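Local coordinates for protein Rab3 interacting molecule variant 2 (Drosophila melanogaster, PDB 4TS6) that probably supports neurotransmitter release at presynaptic active zones as a Rab3-interacting scaffold, the part described being its C2A domain, at residues R86-T97 / G111-L122. Residues are numbered along the deposited sequence; the frame is centred on the assembly and turned at random. Where two conformers were deposited one is given.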
loop_
_atom_site.group_PDB
_atom_site.type_symbol
_atom_site.label_atom_id
_atom_site.label_comp_id
_atom_site.label_asym_id
_atom_site.label_seq_id
_atom_site.Cartn_x
_atom_site.Cartn_y
_atom_site.Cartn_z
ATOM N N ARG A 86 -8.242 -12.335 -14.251
ATOM C CA ARG A 86 -9.113 -11.621 -13.329
ATOM C C ARG A 86 -9.651 -12.577 -12.247
ATOM O O ARG A 86 -9.631 -12.256 -11.065
ATOM C CB ARG A 86 -10.265 -10.941 -14.091
ATOM C CG ARG A 86 -11.210 -10.119 -13.200
ATOM C CD ARG A 86 -10.425 -9.256 -12.218
ATOM N NE ARG A 86 -11.273 -8.523 -11.278
ATOM C CZ ARG A 86 -11.784 -9.044 -10.165
ATOM N NH1 ARG A 86 -12.537 -8.299 -9.367
ATOM N NH2 ARG A 86 -11.550 -10.312 -9.849
ATOM N N CYS A 87 -10.093 -13.767 -12.643
ATOM C CA CYS A 87 -10.725 -14.666 -11.680
ATOM C C CYS A 87 -9.736 -15.187 -10.637
ATOM O O CYS A 87 -10.140 -15.577 -9.542
ATOM C CB CYS A 87 -11.446 -15.815 -12.388
ATOM S SG CYS A 87 -10.354 -16.856 -13.351
ATOM N N ASP A 88 -8.443 -15.158 -10.966
ATOM C CA ASP A 88 -7.404 -15.575 -10.029
ATOM C C ASP A 88 -7.301 -14.629 -8.839
ATOM O O ASP A 88 -6.674 -14.952 -7.830
ATOM C CB ASP A 88 -6.045 -15.665 -10.732
ATOM C CG ASP A 88 -5.983 -16.793 -11.716
ATOM O OD1 ASP A 88 -6.576 -17.860 -11.444
ATOM O OD2 ASP A 88 -5.354 -16.617 -12.782
ATOM N N LEU A 89 -7.913 -13.458 -8.955
ATOM C CA LEU A 89 -7.851 -12.478 -7.879
ATOM C C LEU A 89 -8.900 -12.792 -6.819
ATOM O O LEU A 89 -8.843 -12.273 -5.703
ATOM C CB LEU A 89 -8.072 -11.068 -8.422
ATOM C CG LEU A 89 -7.052 -10.574 -9.451
ATOM C CD1 LEU A 89 -7.384 -9.163 -9.889
ATOM C CD2 LEU A 89 -5.660 -10.638 -8.893
ATOM N N ASN A 90 -9.851 -13.652 -7.158
ATOM C CA ASN A 90 -10.917 -13.957 -6.214
ATOM C C ASN A 90 -10.347 -14.794 -5.097
ATOM O O ASN A 90 -9.757 -15.844 -5.344
ATOM C CB ASN A 90 -12.068 -14.676 -6.906
ATOM C CG ASN A 90 -12.618 -13.885 -8.068
ATOM O OD1 ASN A 90 -12.504 -12.659 -8.093
ATOM N ND2 ASN A 90 -13.196 -14.575 -9.044
ATOM N N GLY A 91 -10.500 -14.314 -3.869
ATOM C CA GLY A 91 -9.988 -15.032 -2.719
ATOM C C GLY A 91 -8.634 -14.495 -2.286
ATOM O O GLY A 91 -8.155 -14.800 -1.185
ATOM N N ARG A 92 -8.016 -13.680 -3.135
ATOM C CA ARG A 92 -6.777 -13.013 -2.738
ATOM C C ARG A 92 -7.016 -11.641 -2.127
ATOM O O ARG A 92 -8.072 -11.030 -2.329
ATOM C CB ARG A 92 -5.808 -12.901 -3.909
ATOM C CG ARG A 92 -5.533 -14.231 -4.553
ATOM C CD ARG A 92 -4.196 -14.217 -5.239
ATOM N NE ARG A 92 -4.169 -15.244 -6.271
ATOM C CZ ARG A 92 -3.080 -15.613 -6.935
ATOM N NH1 ARG A 92 -1.910 -15.040 -6.662
ATOM N NH2 ARG A 92 -3.169 -16.559 -7.866
ATOM N N LEU A 93 -6.031 -11.165 -1.366
ATOM C CA LEU A 93 -6.146 -9.876 -0.687
ATOM C C LEU A 93 -4.938 -9.035 -1.040
ATOM O O LEU A 93 -3.824 -9.539 -1.050
ATOM C CB LEU A 93 -6.180 -10.062 0.830
ATOM C CG LEU A 93 -7.339 -10.854 1.420
ATOM C CD1 LEU A 93 -7.196 -10.937 2.930
ATOM C CD2 LEU A 93 -8.648 -10.210 1.059
ATOM N N LEU A 94 -5.149 -7.758 -1.339
ATOM C CA LEU A 94 -4.010 -6.849 -1.457
ATOM C C LEU A 94 -3.821 -6.196 -0.092
ATOM O O LEU A 94 -4.719 -5.524 0.406
ATOM C CB LEU A 94 -4.263 -5.775 -2.515
ATOM C CG LEU A 94 -3.034 -4.942 -2.897
ATOM C CD1 LEU A 94 -2.102 -5.791 -3.725
ATOM C CD2 LEU A 94 -3.437 -3.685 -3.656
ATOM N N GLU A 95 -2.663 -6.412 0.523
ATOM C CA GLU A 95 -2.412 -5.923 1.879
ATOM C C GLU A 95 -1.354 -4.844 1.768
ATOM O O GLU A 95 -0.207 -5.128 1.411
ATOM C CB GLU A 95 -1.904 -7.068 2.773
ATOM C CG GLU A 95 -1.745 -6.703 4.265
ATOM C CD GLU A 95 -0.868 -7.694 5.024
ATOM O OE1 GLU A 95 -1.389 -8.432 5.908
ATOM O OE2 GLU A 95 0.353 -7.722 4.740
ATOM N N VAL A 96 -1.747 -3.602 2.042
ATOM C CA VAL A 96 -0.829 -2.471 1.976
ATOM C C VAL A 96 -0.616 -1.989 3.399
ATOM O O VAL A 96 -1.569 -1.618 4.092
ATOM C CB VAL A 96 -1.417 -1.304 1.147
ATOM C CG1 VAL A 96 -0.404 -0.147 1.080
ATOM C CG2 VAL A 96 -1.814 -1.771 -0.267
ATOM N N THR A 97 0.632 -1.993 3.845
ATOM C CA THR A 97 0.920 -1.599 5.213
ATOM C C THR A 97 1.869 -0.414 5.223
ATOM O O THR A 97 2.884 -0.428 4.529
ATOM C CB THR A 97 1.550 -2.756 5.993
ATOM O OG1 THR A 97 0.719 -3.922 5.886
ATOM C CG2 THR A 97 1.702 -2.387 7.441
ATOM N N GLY A 111 -0.322 1.749 9.970
ATOM C CA GLY A 111 -1.680 1.386 9.590
ATOM C C GLY A 111 -1.683 0.574 8.318
ATOM O O GLY A 111 -0.662 0.464 7.634
ATOM N N GLU A 112 -2.846 0.028 7.970
ATOM C CA GLU A 112 -2.917 -0.879 6.841
ATOM C C GLU A 112 -4.223 -0.660 6.101
ATOM O O GLU A 112 -5.194 -0.150 6.663
ATOM C CB GLU A 112 -2.846 -2.346 7.318
ATOM C CG GLU A 112 -4.080 -2.748 8.142
ATOM C CD GLU A 112 -4.154 -4.235 8.426
ATOM O OE1 GLU A 112 -5.250 -4.713 8.813
ATOM O OE2 GLU A 112 -3.122 -4.920 8.277
ATOM N N VAL A 113 -4.214 -1.017 4.822
ATOM C CA VAL A 113 -5.417 -1.037 4.007
ATOM C C VAL A 113 -5.397 -2.403 3.371
ATOM O O VAL A 113 -4.399 -2.800 2.767
ATOM C CB VAL A 113 -5.387 0.060 2.924
ATOM C CG1 VAL A 113 -6.513 -0.145 1.918
ATOM C CG2 VAL A 113 -5.515 1.447 3.562
ATOM N N VAL A 114 -6.473 -3.154 3.561
ATOM C CA VAL A 114 -6.542 -4.490 2.995
ATOM C C VAL A 114 -7.701 -4.540 2.020
ATOM O O VAL A 114 -8.841 -4.216 2.372
ATOM C CB VAL A 114 -6.706 -5.569 4.080
ATOM C CG1 VAL A 114 -6.750 -6.948 3.444
ATOM C CG2 VAL A 114 -5.549 -5.507 5.050
ATOM N N ILE A 115 -7.409 -4.916 0.785
ATOM C CA ILE A 115 -8.456 -4.911 -0.234
ATOM C C ILE A 115 -8.865 -6.321 -0.634
ATOM O O ILE A 115 -8.016 -7.137 -0.971
ATOM C CB ILE A 115 -8.040 -4.065 -1.445
ATOM C CG1 ILE A 115 -7.990 -2.581 -1.016
ATOM C CG2 ILE A 115 -9.030 -4.240 -2.585
ATOM C CD1 ILE A 115 -7.354 -1.650 -2.024
ATOM N N ASP A 116 -10.167 -6.604 -0.551
ATOM C CA ASP A 116 -10.728 -7.881 -1.000
ATOM C C ASP A 116 -10.954 -7.777 -2.514
ATOM O O ASP A 116 -11.959 -7.233 -2.963
ATOM C CB ASP A 116 -12.049 -8.168 -0.269
ATOM C CG ASP A 116 -12.472 -9.643 -0.344
ATOM O OD1 ASP A 116 -12.053 -10.362 -1.281
ATOM O OD2 ASP A 116 -13.241 -10.079 0.544
ATOM N N LEU A 117 -10.013 -8.293 -3.295
ATOM C CA LEU A 117 -9.998 -8.019 -4.732
ATOM C C LEU A 117 -11.198 -8.600 -5.454
ATOM O O LEU A 117 -11.564 -8.129 -6.522
ATOM C CB LEU A 117 -8.708 -8.526 -5.362
ATOM C CG LEU A 117 -7.464 -7.823 -4.831
ATOM C CD1 LEU A 117 -6.215 -8.581 -5.208
ATOM C CD2 LEU A 117 -7.430 -6.423 -5.403
ATOM N N ALA A 118 -11.812 -9.620 -4.869
ATOM C CA ALA A 118 -12.950 -10.267 -5.504
ATOM C C ALA A 118 -14.094 -9.267 -5.696
ATOM O O ALA A 118 -14.870 -9.374 -6.648
ATOM C CB ALA A 118 -13.406 -11.458 -4.675
ATOM N N HIS A 119 -14.167 -8.279 -4.804
ATOM C CA HIS A 119 -15.256 -7.306 -4.815
ATOM C C HIS A 119 -14.842 -5.913 -5.306
ATOM O O HIS A 119 -15.607 -4.952 -5.174
ATOM C CB HIS A 119 -15.897 -7.227 -3.426
ATOM C CG HIS A 119 -16.378 -8.550 -2.916
ATOM N ND1 HIS A 119 -17.319 -9.308 -3.585
ATOM C CD2 HIS A 119 -16.039 -9.260 -1.814
ATOM C CE1 HIS A 119 -17.543 -10.423 -2.912
ATOM N NE2 HIS A 119 -16.779 -10.419 -1.833
ATOM N N HIS A 120 -13.643 -5.806 -5.884
ATOM C CA HIS A 120 -13.178 -4.529 -6.438
ATOM C C HIS A 120 -13.346 -4.436 -7.964
ATOM O O HIS A 120 -13.228 -5.436 -8.666
ATOM C CB HIS A 120 -11.720 -4.267 -6.044
ATOM C CG HIS A 120 -11.364 -2.814 -5.998
ATOM N ND1 HIS A 120 -11.188 -2.053 -7.132
ATOM C CD2 HIS A 120 -11.156 -1.980 -4.947
ATOM C CE1 HIS A 120 -10.881 -0.813 -6.789
ATOM N NE2 HIS A 120 -10.856 -0.744 -5.469
ATOM N N ILE A 121 -13.615 -3.227 -8.463
ATOM C CA ILE A 121 -13.876 -2.991 -9.886
ATOM C C ILE A 121 -12.588 -2.954 -10.710
ATOM O O ILE A 121 -12.579 -3.353 -11.874
ATOM C CB ILE A 121 -14.688 -1.676 -10.109
ATOM C CG1 ILE A 121 -15.064 -1.499 -11.586
ATOM C CG2 ILE A 121 -13.932 -0.461 -9.597
ATOM C CD1 ILE A 121 -15.707 -0.159 -11.919
ATOM N N LEU A 122 -11.513 -2.457 -10.102
ATOM C CA LEU A 122 -10.186 -2.434 -10.726
ATOM C C LEU A 122 -10.123 -1.600 -12.006
ATOM O O LEU A 122 -9.721 -2.094 -13.061
ATOM C CB LEU A 122 -9.674 -3.858 -10.973
ATOM C CG LEU A 122 -9.601 -4.721 -9.711
ATOM C CD1 LEU A 122 -9.117 -6.111 -10.038
ATOM C CD2 LEU A 122 -8.710 -4.094 -8.658
HETATM O O HOH W 1 -10.634 -11.686 -2.885
#
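Arg86 reaches over to the loop that follows strand 111-116, where its NH1 donates to His120 O (3.0 Å), the carbonyl lying at the edge of the guanidinium and near its plane. At another edge, also close to the plane, NH2 donates to Asn90 OD1, and the two bonds together fix the rotation of the group; the bend of the chain at chi2 (45°) brings NE against Leu122 CD1. Replacing Arg86 by alanine would probably leave His120 O without this donor and the Asn90 amide free to turn. Next to this, Leu89 and Leu122 meet tip to tip, CD1 to CD1 at 3.5 Å, and Leu89 CB rests on Leu117 CB. These loops lead into and out of an antiparallel hairpin at the edge of one sheet of the C2 beta-sandwich. Leu94 and Val96 pair with Ile115 and Val113 through two-way backbone bonds, and their side chains face the other sheet, where Leu16 touches both Leu94 and Ile115. On the outer face the Leu93 side chain runs across that of Val114, CD1 to CG1 at 4.0 Å, while Glu95, salt-bridged to Arg56, runs alongside Val114. Where the strands part, a water accepts from Gly91 N and Ala118 N.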